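Local coordinates for glycosyl hydrolases family 2, sugar binding domain protein (Bacteroides uniformis str. 3978 T3 ii, PDB 6D1P) that is a gut-bacterial beta-glucuronidase of glycoside hydrolase family 2, which probably hydrolyses O-glycosidic bonds of glucuronides, at residues Glu349-Gln352 / Ile353-Gly357; Arg374-Glu378 / Leu379-Val383; Val680-Glu684 / Gly685-Ile689; Lys665-Ser668 / Gln669-Pro672. All blocks are in the same frame, centred on the assembly; numbering follows the deposited sequence.

Contact 1 of 4, residues Glu349-Gln352 / Ile353-Gly357; sequences EMQQ and IKEMG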
loop_
_atom_site.group_PDB
_atom_site.type_symbol
_atom_site.label_atom_id
_atom_site.label_comp_id
_atom_site.label_asym_id
_atom_site.label_seq_id
_atom_site.Cartn_x
_atom_site.Cartn_y
_atom_site.Cartn_z
ATOM N N GLU A 349 -23.935 18.607 -7.334
ATOM C CA GLU A 349 -22.907 19.625 -7.128
ATOM C C GLU A 349 -23.065 20.774 -8.111
ATOM O O GLU A 349 -22.999 21.949 -7.726
ATOM C CB GLU A 349 -21.519 18.999 -7.245
ATOM C CG GLU A 349 -20.368 20.003 -7.325
ATOM C CD GLU A 349 -19.025 19.309 -7.597
ATOM O OE1 GLU A 349 -19.032 18.048 -7.706
ATOM O OE2 GLU A 349 -17.982 20.008 -7.712
ATOM N N MET A 350 -23.266 20.459 -9.387
ATOM C CA MET A 350 -23.443 21.518 -10.378
ATOM C C MET A 350 -24.664 22.377 -10.051
ATOM O O MET A 350 -24.600 23.612 -10.127
ATOM C CB MET A 350 -23.535 20.913 -11.781
ATOM C CG MET A 350 -22.298 20.106 -12.191
ATOM S SD MET A 350 -20.745 21.008 -11.955
ATOM C CE MET A 350 -20.985 22.399 -13.052
ATOM N N GLN A 351 -25.767 21.751 -9.618
ATOM C CA GLN A 351 -26.917 22.530 -9.153
ATOM C C GLN A 351 -26.536 23.442 -7.996
ATOM O O GLN A 351 -26.950 24.604 -7.956
ATOM C CB GLN A 351 -28.072 21.609 -8.740
ATOM C CG GLN A 351 -29.138 21.442 -9.810
ATOM C CD GLN A 351 -30.233 20.456 -9.420
ATOM O OE1 GLN A 351 -30.899 20.616 -8.385
ATOM N NE2 GLN A 351 -30.431 19.429 -10.258
ATOM N N GLN A 352 -25.750 22.938 -7.047
ATOM C CA GLN A 352 -25.347 23.768 -5.918
ATOM C C GLN A 352 -24.576 24.994 -6.393
ATOM O O GLN A 352 -24.719 26.094 -5.835
ATOM C CB GLN A 352 -24.501 22.939 -4.955
ATOM C CG GLN A 352 -24.591 23.335 -3.486
ATOM C CD GLN A 352 -23.717 22.430 -2.600
ATOM O OE1 GLN A 352 -22.859 21.710 -3.105
ATOM N NE2 GLN A 352 -23.930 22.475 -1.289
ATOM N N ILE A 353 -23.760 24.816 -7.433
ATOM C CA ILE A 353 -22.986 25.915 -7.996
ATOM C C ILE A 353 -23.912 26.905 -8.691
ATOM O O ILE A 353 -23.866 28.116 -8.426
ATOM C CB ILE A 353 -21.913 25.363 -8.958
ATOM C CG1 ILE A 353 -20.902 24.514 -8.177
ATOM C CG2 ILE A 353 -21.249 26.490 -9.736
ATOM C CD1 ILE A 353 -19.772 23.968 -8.991
ATOM N N LYS A 354 -24.760 26.399 -9.594
ATOM C CA LYS A 354 -25.733 27.245 -10.277
ATOM C C LYS A 354 -26.567 28.049 -9.284
ATOM O O LYS A 354 -26.742 29.259 -9.446
ATOM C CB LYS A 354 -26.634 26.390 -11.166
ATOM C CG LYS A 354 -27.694 27.206 -11.895
ATOM C CD LYS A 354 -27.080 28.057 -12.992
ATOM C CE LYS A 354 -28.136 28.946 -13.656
ATOM N NZ LYS A 354 -27.607 29.503 -14.937
ATOM N N GLU A 355 -27.041 27.398 -8.217
ATOM C CA GLU A 355 -27.828 28.076 -7.190
ATOM C C GLU A 355 -27.029 29.105 -6.413
ATOM O O GLU A 355 -27.633 29.949 -5.743
ATOM C CB GLU A 355 -28.402 27.053 -6.213
ATOM C CG GLU A 355 -29.456 26.213 -6.859
ATOM C CD GLU A 355 -29.807 24.985 -6.059
ATOM O OE1 GLU A 355 -29.407 24.911 -4.869
ATOM O OE2 GLU A 355 -30.471 24.087 -6.636
ATOM N N MET A 356 -25.696 29.009 -6.425
ATOM C CA MET A 356 -24.878 30.029 -5.787
ATOM C C MET A 356 -24.849 31.306 -6.624
ATOM O O MET A 356 -24.514 32.375 -6.109
ATOM C CB MET A 356 -23.459 29.496 -5.560
ATOM C CG MET A 356 -22.571 30.372 -4.671
ATOM S SD MET A 356 -20.840 29.779 -4.610
ATOM C CE MET A 356 -20.504 29.644 -6.366
ATOM N N GLY A 357 -25.230 31.224 -7.892
ATOM C CA GLY A 357 -25.287 32.392 -8.734
ATOM C C GLY A 357 -24.099 32.569 -9.636
ATOM O O GLY A 357 -24.006 33.607 -10.297
#
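The amide of Gln351 and the carboxylate of Glu355, one helical turn apart, are the flat groups that meet here, their planes 50° apart so that they do not stack. The two side chains cross at a slant, Gln351 OE1 3.9 Å from Glu355 OE2, with no bond between these oxygens. This is the last part of helix 343-356, the helix of a beta-alpha-beta unit (strands 321-329 and 360-362) in the TIM barrel domain. Glu355 CG stands beside its own backbone N (chi1 -69°), which folds the chain back over the previous turn and brings CG to 3.2 Å from Gln351 O. That carbonyl accepts Glu355 N at 2.8 Å, and Met350 O takes Lys354 N in a nearly straight bond (177°). On the buried side Ile353 CD1 lies 4.3 Å from Met350 SD, while Met350 also packs on helix 370-379. Glu349 carries its carboxylate to Arg330 and Lys579 in salt bridges, and Gln352 gives its NE2 to Gly604 O. The helix ends in a Schellman motif at Gly357, whose positive phi would press a side chain against the preceding carbonyl; Gly357 N reaches back to Lys354 O at 2.9 Å.

Contact 2 of 4, residues Arg374-Glu378 / Leu379-Val383; sequences RLCDE and LGLLV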
loop_
_atom_site.group_PDB
_atom_site.type_symbol
_atom_site.label_atom_id
_atom_site.label_comp_id
_atom_site.label_asym_id
_atom_site.label_seq_id
_atom_site.Cartn_x
_atom_site.Cartn_y
_atom_site.Cartn_z
ATOM N N ARG A 374 -22.223 18.619 -20.185
ATOM C CA ARG A 374 -23.665 18.637 -20.407
ATOM C C ARG A 374 -24.375 19.449 -19.333
ATOM O O ARG A 374 -25.262 20.250 -19.640
ATOM C CB ARG A 374 -24.211 17.214 -20.457
ATOM C CG ARG A 374 -23.851 16.475 -21.718
ATOM C CD ARG A 374 -24.025 14.976 -21.541
ATOM N NE ARG A 374 -22.816 14.289 -21.974
ATOM C CZ ARG A 374 -22.420 13.099 -21.538
ATOM N NH1 ARG A 374 -23.143 12.434 -20.634
ATOM N NH2 ARG A 374 -21.284 12.590 -22.003
ATOM N N LEU A 375 -23.975 19.287 -18.068
ATOM C CA LEU A 375 -24.595 20.082 -17.010
ATOM C C LEU A 375 -24.340 21.580 -17.190
ATOM O O LEU A 375 -25.213 22.403 -16.888
ATOM C CB LEU A 375 -24.104 19.602 -15.645
ATOM C CG LEU A 375 -24.743 18.282 -15.181
ATOM C CD1 LEU A 375 -23.858 17.557 -14.137
ATOM C CD2 LEU A 375 -26.161 18.515 -14.643
ATOM N N CYS A 376 -23.166 21.954 -17.683
ATOM C CA CYS A 376 -22.895 23.367 -17.926
ATOM C C CYS A 376 -23.743 23.884 -19.085
ATOM O O CYS A 376 -24.358 24.953 -18.993
ATOM C CB CYS A 376 -21.397 23.565 -18.191
ATOM S SG CYS A 376 -20.375 23.311 -16.702
ATOM N N ASP A 377 -23.801 23.124 -20.180
ATOM C CA ASP A 377 -24.736 23.435 -21.253
ATOM C C ASP A 377 -26.162 23.609 -20.731
ATOM O O ASP A 377 -26.882 24.526 -21.149
ATOM C CB ASP A 377 -24.694 22.339 -22.309
ATOM C CG ASP A 377 -23.443 22.400 -23.148
ATOM O OD1 ASP A 377 -22.640 23.325 -22.944
ATOM O OD2 ASP A 377 -23.247 21.528 -24.019
ATOM N N GLU A 378 -26.586 22.745 -19.808
ATOM C CA GLU A 378 -27.994 22.669 -19.448
ATOM C C GLU A 378 -28.388 23.663 -18.358
ATOM O O GLU A 378 -29.450 24.291 -18.445
ATOM C CB GLU A 378 -28.325 21.238 -19.032
ATOM C CG GLU A 378 -29.682 21.055 -18.395
ATOM C CD GLU A 378 -29.798 19.708 -17.669
ATOM O OE1 GLU A 378 -29.177 18.706 -18.117
ATOM O OE2 GLU A 378 -30.502 19.658 -16.637
ATOM N N LEU A 379 -27.564 23.831 -17.331
ATOM C CA LEU A 379 -27.909 24.781 -16.288
ATOM C C LEU A 379 -27.525 26.199 -16.648
ATOM O O LEU A 379 -28.098 27.149 -16.098
ATOM C CB LEU A 379 -27.218 24.411 -14.983
ATOM C CG LEU A 379 -27.434 22.979 -14.495
ATOM C CD1 LEU A 379 -26.581 22.704 -13.235
ATOM C CD2 LEU A 379 -28.917 22.729 -14.246
ATOM N N GLY A 380 -26.552 26.374 -17.524
ATOM C CA GLY A 380 -26.141 27.717 -17.863
ATOM C C GLY A 380 -24.883 28.136 -17.143
ATOM O O GLY A 380 -24.914 28.988 -16.249
ATOM N N LEU A 381 -23.762 27.535 -17.539
ATOM C CA LEU A 381 -22.457 27.869 -16.988
ATOM C C LEU A 381 -21.472 27.925 -18.135
ATOM O O LEU A 381 -21.292 26.929 -18.844
ATOM C CB LEU A 381 -21.997 26.836 -15.951
ATOM C CG LEU A 381 -22.798 26.772 -14.652
ATOM C CD1 LEU A 381 -22.230 25.684 -13.722
ATOM C CD2 LEU A 381 -22.810 28.121 -13.948
ATOM N N LEU A 382 -20.845 29.081 -18.320
ATOM C CA LEU A 382 -19.755 29.172 -19.272
ATOM C C LEU A 382 -18.543 28.410 -18.731
ATOM O O LEU A 382 -18.385 28.247 -17.516
ATOM C CB LEU A 382 -19.422 30.639 -19.550
ATOM C CG LEU A 382 -20.454 31.353 -20.428
ATOM C CD1 LEU A 382 -20.364 32.841 -20.256
ATOM C CD2 LEU A 382 -20.253 30.974 -21.879
ATOM N N VAL A 383 -17.675 27.952 -19.644
ATOM C CA VAL A 383 -16.630 26.984 -19.315
ATOM C C VAL A 383 -15.274 27.409 -19.869
ATOM O O VAL A 383 -15.163 27.804 -21.040
ATOM C CB VAL A 383 -16.974 25.579 -19.836
ATOM C CG1 VAL A 383 -15.799 24.643 -19.600
ATOM C CG2 VAL A 383 -18.250 25.061 -19.168
#
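Cys376 and Leu381 are joined through the backbone as well as by their side chains. Among the polar links, Cys376 O is gripped by two amides, Gly380 N and Leu381 N, each 3.0 Å from it. They come from opposite faces of the carbonyl plane, each tilted out of it, so the oxygen is shared where the helix lets go of its hydrogen-bond pattern. One step earlier the regular pattern still holds: Leu379 N meets Leu375 O at 2.8 Å with an almost straight N-H (171°). Gly380, with a phi of 101°, turns the chain out of the helix; a side chain there would run into the carbonyl oxygen of Leu379. The turn completes the beta-alpha-beta unit of strand 360-362, helix 370-379 and strand 382-386 in the TIM barrel.

The apolar contacts gather round Cys376. Its CB lies 3.6 Å from Val383 CG2, and SG, set beside the backbone N (chi1 -70°), comes 3.7 Å from that same methyl and 4.0 Å from Leu381 CB. Val383, the second residue of the strand, thus packs back on Cys376, while Leu381 does so from the connecting loop. Leu375 and Leu379 meet more loosely on another side of the helix, CD2 to CD1 at 4.4 Å. The charged side chains have partners outside the two segments: Glu378 OE2 forms a salt bridge with Arg347 of helix 343-356, and the buried Asp377 hydrogen-bonds His417 through OD2 and Ser419 through OD1.

Contact 3 of 4, residues Val680-Glu684 / Gly685-Ile689; sequences VPLRE and GNNKI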
loop_
_atom_site.group_PDB
_atom_site.type_symbol
_atom_site.label_atom_id
_atom_site.label_comp_id
_atom_site.label_asym_id
_atom_site.label_seq_id
_atom_site.Cartn_x
_atom_site.Cartn_y
_atom_site.Cartn_z
ATOM N N VAL A 680 -24.861 44.753 18.679
ATOM C CA VAL A 680 -25.958 44.297 19.525
ATOM C C VAL A 680 -25.408 43.882 20.884
ATOM O O VAL A 680 -24.282 43.373 20.966
ATOM C CB VAL A 680 -26.718 43.136 18.856
ATOM C CG1 VAL A 680 -27.783 42.607 19.766
ATOM C CG2 VAL A 680 -27.346 43.551 17.514
ATOM N N PRO A 681 -26.139 44.098 21.977
ATOM C CA PRO A 681 -25.767 43.444 23.231
ATOM C C PRO A 681 -26.159 41.977 23.180
ATOM O O PRO A 681 -27.193 41.604 22.617
ATOM C CB PRO A 681 -26.590 44.200 24.282
ATOM C CG PRO A 681 -27.821 44.606 23.533
ATOM C CD PRO A 681 -27.298 44.997 22.157
ATOM N N LEU A 682 -25.310 41.140 23.759
ATOM C CA LEU A 682 -25.644 39.746 23.987
ATOM C C LEU A 682 -25.521 39.485 25.475
ATOM O O LEU A 682 -24.601 39.989 26.135
ATOM C CB LEU A 682 -24.731 38.798 23.193
ATOM C CG LEU A 682 -24.639 39.021 21.678
ATOM C CD1 LEU A 682 -23.509 38.196 21.078
ATOM C CD2 LEU A 682 -25.957 38.694 21.007
ATOM N N ARG A 683 -26.463 38.737 26.014
ATOM C CA ARG A 683 -26.311 38.384 27.412
ATOM C C ARG A 683 -25.492 37.110 27.532
ATOM O O ARG A 683 -25.383 36.323 26.586
ATOM C CB ARG A 683 -27.666 38.217 28.093
ATOM C CG ARG A 683 -28.726 37.557 27.238
ATOM C CD ARG A 683 -30.082 37.718 27.893
ATOM N NE ARG A 683 -31.176 37.373 26.994
ATOM C CZ ARG A 683 -32.451 37.694 27.217
ATOM N NH1 ARG A 683 -32.783 38.372 28.313
ATOM N NH2 ARG A 683 -33.395 37.346 26.348
ATOM N N GLU A 684 -24.876 36.942 28.703
ATOM C CA GLU A 684 -24.311 35.658 29.069
ATOM C C GLU A 684 -25.345 34.569 28.847
ATOM O O GLU A 684 -26.535 34.768 29.090
ATOM C CB GLU A 684 -23.876 35.669 30.528
ATOM C CG GLU A 684 -22.967 36.812 30.878
ATOM C CD GLU A 684 -22.148 36.526 32.120
ATOM O OE1 GLU A 684 -22.365 35.461 32.755
ATOM O OE2 GLU A 684 -21.277 37.367 32.447
ATOM N N GLY A 685 -24.891 33.425 28.369
ATOM C CA GLY A 685 -25.802 32.335 28.116
ATOM C C GLY A 685 -26.295 32.349 26.687
ATOM O O GLY A 685 -25.649 32.885 25.784
ATOM N N ASN A 686 -27.465 31.745 26.482
ATOM C CA ASN A 686 -28.009 31.604 25.139
ATOM C C ASN A 686 -28.578 32.926 24.650
ATOM O O ASN A 686 -29.026 33.766 25.435
ATOM C CB ASN A 686 -29.100 30.535 25.103
ATOM C CG ASN A 686 -29.314 29.958 23.705
ATOM O OD1 ASN A 686 -28.374 29.851 22.893
ATOM N ND2 ASN A 686 -30.558 29.579 23.415
ATOM N N ASN A 687 -28.560 33.102 23.334
ATOM C CA ASN A 687 -29.148 34.267 22.691
ATOM C C ASN A 687 -29.840 33.819 21.414
ATOM O O ASN A 687 -29.289 33.012 20.656
ATOM C CB ASN A 687 -28.094 35.322 22.360
ATOM C CG ASN A 687 -27.531 35.981 23.585
ATOM O OD1 ASN A 687 -27.937 37.087 23.941
ATOM N ND2 ASN A 687 -26.592 35.314 24.248
ATOM N N LYS A 688 -31.047 34.328 21.183
ATOM C CA LYS A 688 -31.753 34.071 19.936
ATOM C C LYS A 688 -31.609 35.287 19.030
ATOM O O LYS A 688 -31.805 36.423 19.471
ATOM C CB LYS A 688 -33.223 33.751 20.184
ATOM C CG LYS A 688 -33.928 33.176 18.971
ATOM C CD LYS A 688 -35.267 32.565 19.375
ATOM C CE LYS A 688 -36.417 33.193 18.597
ATOM N NZ LYS A 688 -37.749 32.971 19.281
ATOM N N ILE A 689 -31.216 35.044 17.785
ATOM C CA ILE A 689 -31.000 36.088 16.793
ATOM C C ILE A 689 -31.786 35.687 15.564
ATOM O O ILE A 689 -31.581 34.597 15.021
ATOM C CB ILE A 689 -29.513 36.275 16.453
ATOM C CG1 ILE A 689 -28.794 36.983 17.598
ATOM C CG2 ILE A 689 -29.350 37.061 15.154
ATOM C CD1 ILE A 689 -27.422 36.431 17.899
#
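Leu682 lays its side chain across that of Asn687 at a slant, CB 3.7 Å from Asn687 OD1, and extends CD2 to 4.1 Å from Ile689 CD1. At Arg683 the backbone takes over: its N donates to Asn687 OD1 at 3.0 Å, in the carbonyl plane and on a lone pair, while its O receives Asn687 ND2 at 2.8 Å in a nearly straight bond (176°). One side-chain amide thus pairs with both backbone polar groups of a single residue, much as a neighbouring strand would, which fixes its rotation. The loop here joins strand 677-680 to strand 685-695, and the latter lies inside a mixed sheet of the DUF4982 region, a family of the E-set clan. Arg683 CG is squeezed between its own N and carbonyl carbon (chi1 38°), and this sets it 3.4 Å from Asn687 OD1. That oxygen has a further donor in Asn657 ND2. An alanine in place of Asn687 would leave the N and O of Arg683 without these partners and is likely to let the loop drift from the strand. Glu684 OE2 hydrogen-bonds Thr710, and at the positive phi of Gly685 (93°) a side chain would collide with Glu684 O.

Contact 4 of 4, residues Lys665-Ser668 / Gln669-Pro672; sequences KRNS and QDFP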
loop_
_atom_site.group_PDB
_atom_site.type_symbol
_atom_site.label_atom_id
_atom_site.label_comp_id
_atom_site.label_asym_id
_atom_site.label_seq_id
_atom_site.Cartn_x
_atom_site.Cartn_y
_atom_site.Cartn_z
ATOM N N LYS A 665 -31.268 48.825 4.766
ATOM C CA LYS A 665 -31.330 48.688 3.324
ATOM C C LYS A 665 -30.020 48.093 2.831
ATOM O O LYS A 665 -28.943 48.389 3.367
ATOM C CB LYS A 665 -31.608 50.040 2.658
ATOM C CG LYS A 665 -31.769 49.954 1.137
ATOM C CD LYS A 665 -32.029 51.335 0.474
ATOM C CE LYS A 665 -30.888 51.771 -0.460
ATOM N NZ LYS A 665 -29.738 52.417 0.255
ATOM N N ARG A 666 -30.126 47.229 1.827
ATOM C CA ARG A 666 -28.954 46.561 1.289
ATOM C C ARG A 666 -28.189 47.505 0.361
ATOM O O ARG A 666 -28.768 48.116 -0.547
ATOM C CB ARG A 666 -29.346 45.276 0.549
ATOM C CG ARG A 666 -28.135 44.389 0.229
ATOM C CD ARG A 666 -28.432 43.301 -0.808
ATOM N NE ARG A 666 -27.224 42.531 -1.115
ATOM C CZ ARG A 666 -26.295 42.897 -1.999
ATOM N NH1 ARG A 666 -26.428 44.028 -2.690
ATOM N NH2 ARG A 666 -25.230 42.138 -2.189
ATOM N N ASN A 667 -26.878 47.606 0.590
ATOM C CA ASN A 667 -26.012 48.452 -0.222
ATOM C C ASN A 667 -24.650 47.762 -0.330
ATOM O O ASN A 667 -23.851 47.823 0.610
ATOM C CB ASN A 667 -25.904 49.841 0.394
ATOM C CG ASN A 667 -24.930 50.729 -0.340
ATOM O OD1 ASN A 667 -24.483 50.403 -1.444
ATOM N ND2 ASN A 667 -24.581 51.860 0.275
ATOM N N SER A 668 -24.385 47.157 -1.502
ATOM C CA SER A 668 -23.142 46.421 -1.745
ATOM C C SER A 668 -21.910 47.195 -1.293
ATOM O O SER A 668 -20.993 46.614 -0.694
ATOM C CB SER A 668 -23.016 46.075 -3.228
ATOM O OG SER A 668 -23.882 45.023 -3.632
ATOM N N GLN A 669 -21.864 48.507 -1.577
ATOM C CA GLN A 669 -20.686 49.327 -1.292
ATOM C C GLN A 669 -20.493 49.628 0.187
ATOM O O GLN A 669 -19.431 50.136 0.561
ATOM C CB GLN A 669 -20.760 50.647 -2.064
ATOM C CG GLN A 669 -20.687 50.474 -3.565
ATOM C CD GLN A 669 -19.537 49.554 -3.974
ATOM O OE1 GLN A 669 -18.387 49.753 -3.561
ATOM N NE2 GLN A 669 -19.852 48.529 -4.775
ATOM N N ASP A 670 -21.479 49.343 1.035
ATOM C CA ASP A 670 -21.402 49.651 2.468
ATOM C C ASP A 670 -20.811 48.434 3.195
ATOM O O ASP A 670 -21.502 47.659 3.861
ATOM C CB ASP A 670 -22.789 50.030 2.989
ATOM C CG ASP A 670 -22.746 50.789 4.306
ATOM O OD1 ASP A 670 -21.739 50.694 5.037
ATOM O OD2 ASP A 670 -23.729 51.513 4.605
ATOM N N PHE A 671 -19.489 48.271 3.055
ATOM C CA PHE A 671 -18.780 47.087 3.515
ATOM C C PHE A 671 -18.612 47.114 5.034
ATOM O O PHE A 671 -18.256 48.148 5.596
ATOM C CB PHE A 671 -17.414 47.005 2.841
ATOM C CG PHE A 671 -16.516 45.942 3.395
ATOM C CD1 PHE A 671 -16.543 44.651 2.874
ATOM C CD2 PHE A 671 -15.609 46.236 4.408
ATOM C CE1 PHE A 671 -15.689 43.655 3.375
ATOM C CE2 PHE A 671 -14.754 45.252 4.908
ATOM C CZ PHE A 671 -14.795 43.958 4.394
ATOM N N PRO A 672 -18.806 45.971 5.721
ATOM C CA PRO A 672 -19.130 44.670 5.124
ATOM C C PRO A 672 -20.592 44.286 5.218
ATOM O O PRO A 672 -21.365 44.980 5.871
ATOM C CB PRO A 672 -18.299 43.705 5.957
ATOM C CG PRO A 672 -18.412 44.314 7.351
ATOM C CD PRO A 672 -18.423 45.830 7.136
#
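Asp670 N reaches Asn667 O at 2.8 Å, closing a type I beta turn from Asn667 to Asp670. The amide stands well above the carbonyl plane, not on a lone pair. A second, longer bond reinforces it: Gln669 N lies 3.2 Å from Asn667 OD1, forming an Asx turn, again with the donor high above the plane. Holding CG anti to its own N (chi1 175°), Asn667 swings its amide over the turn, and its ND2 comes 3.7 Å from Asp670 CB. With a leucine at Asn667 the Gln669 amide would lose its side-chain acceptor, and the bend would probably rest on the one backbone bond. Ser668 OG accepts Arg666 NH1 at 2.9 Å and also hydrogen-bonds Glu565. Asp670 centres an inverse gamma turn, in which the bond from Phe671 N to Gln669 O is weak. Beyond it, Pro672, after a cis peptide bond, covers one face of the Phe671 ring with CB. The loop bridges strands 659-665 and 677-680, where Arg677 forms a salt bridge with Asp670. It also rests on the TIM barrel domain: Phe671 meets Trp559 of helix 550-564 edge-to-face, and Arg666 makes a cation-pi contact with Tyr616 of helix 609-617.

In the fold
Contacts 1 and 2 end successive helices of the TIM barrel and touch, their centres 11 Å apart. Lys354 ties them by hydrogen bonds from NZ to the carbonyl oxygens of Leu379 and Gly380, the latter at 3.0 Å, and Met350 CE packs 3.6 Å from Leu381 CD1. Contacts 3 and 4 belong to the DUF4982 region, with centres 25 Å apart and no touch. Of these two, contact 4 lies closer to contact 1, nearest atoms about 11 Å apart, against about 22 Å for contact 3. A bound sodium ion lies about 6 Å from the side chain of Glu349, which is not among the residues seen to bind sodium.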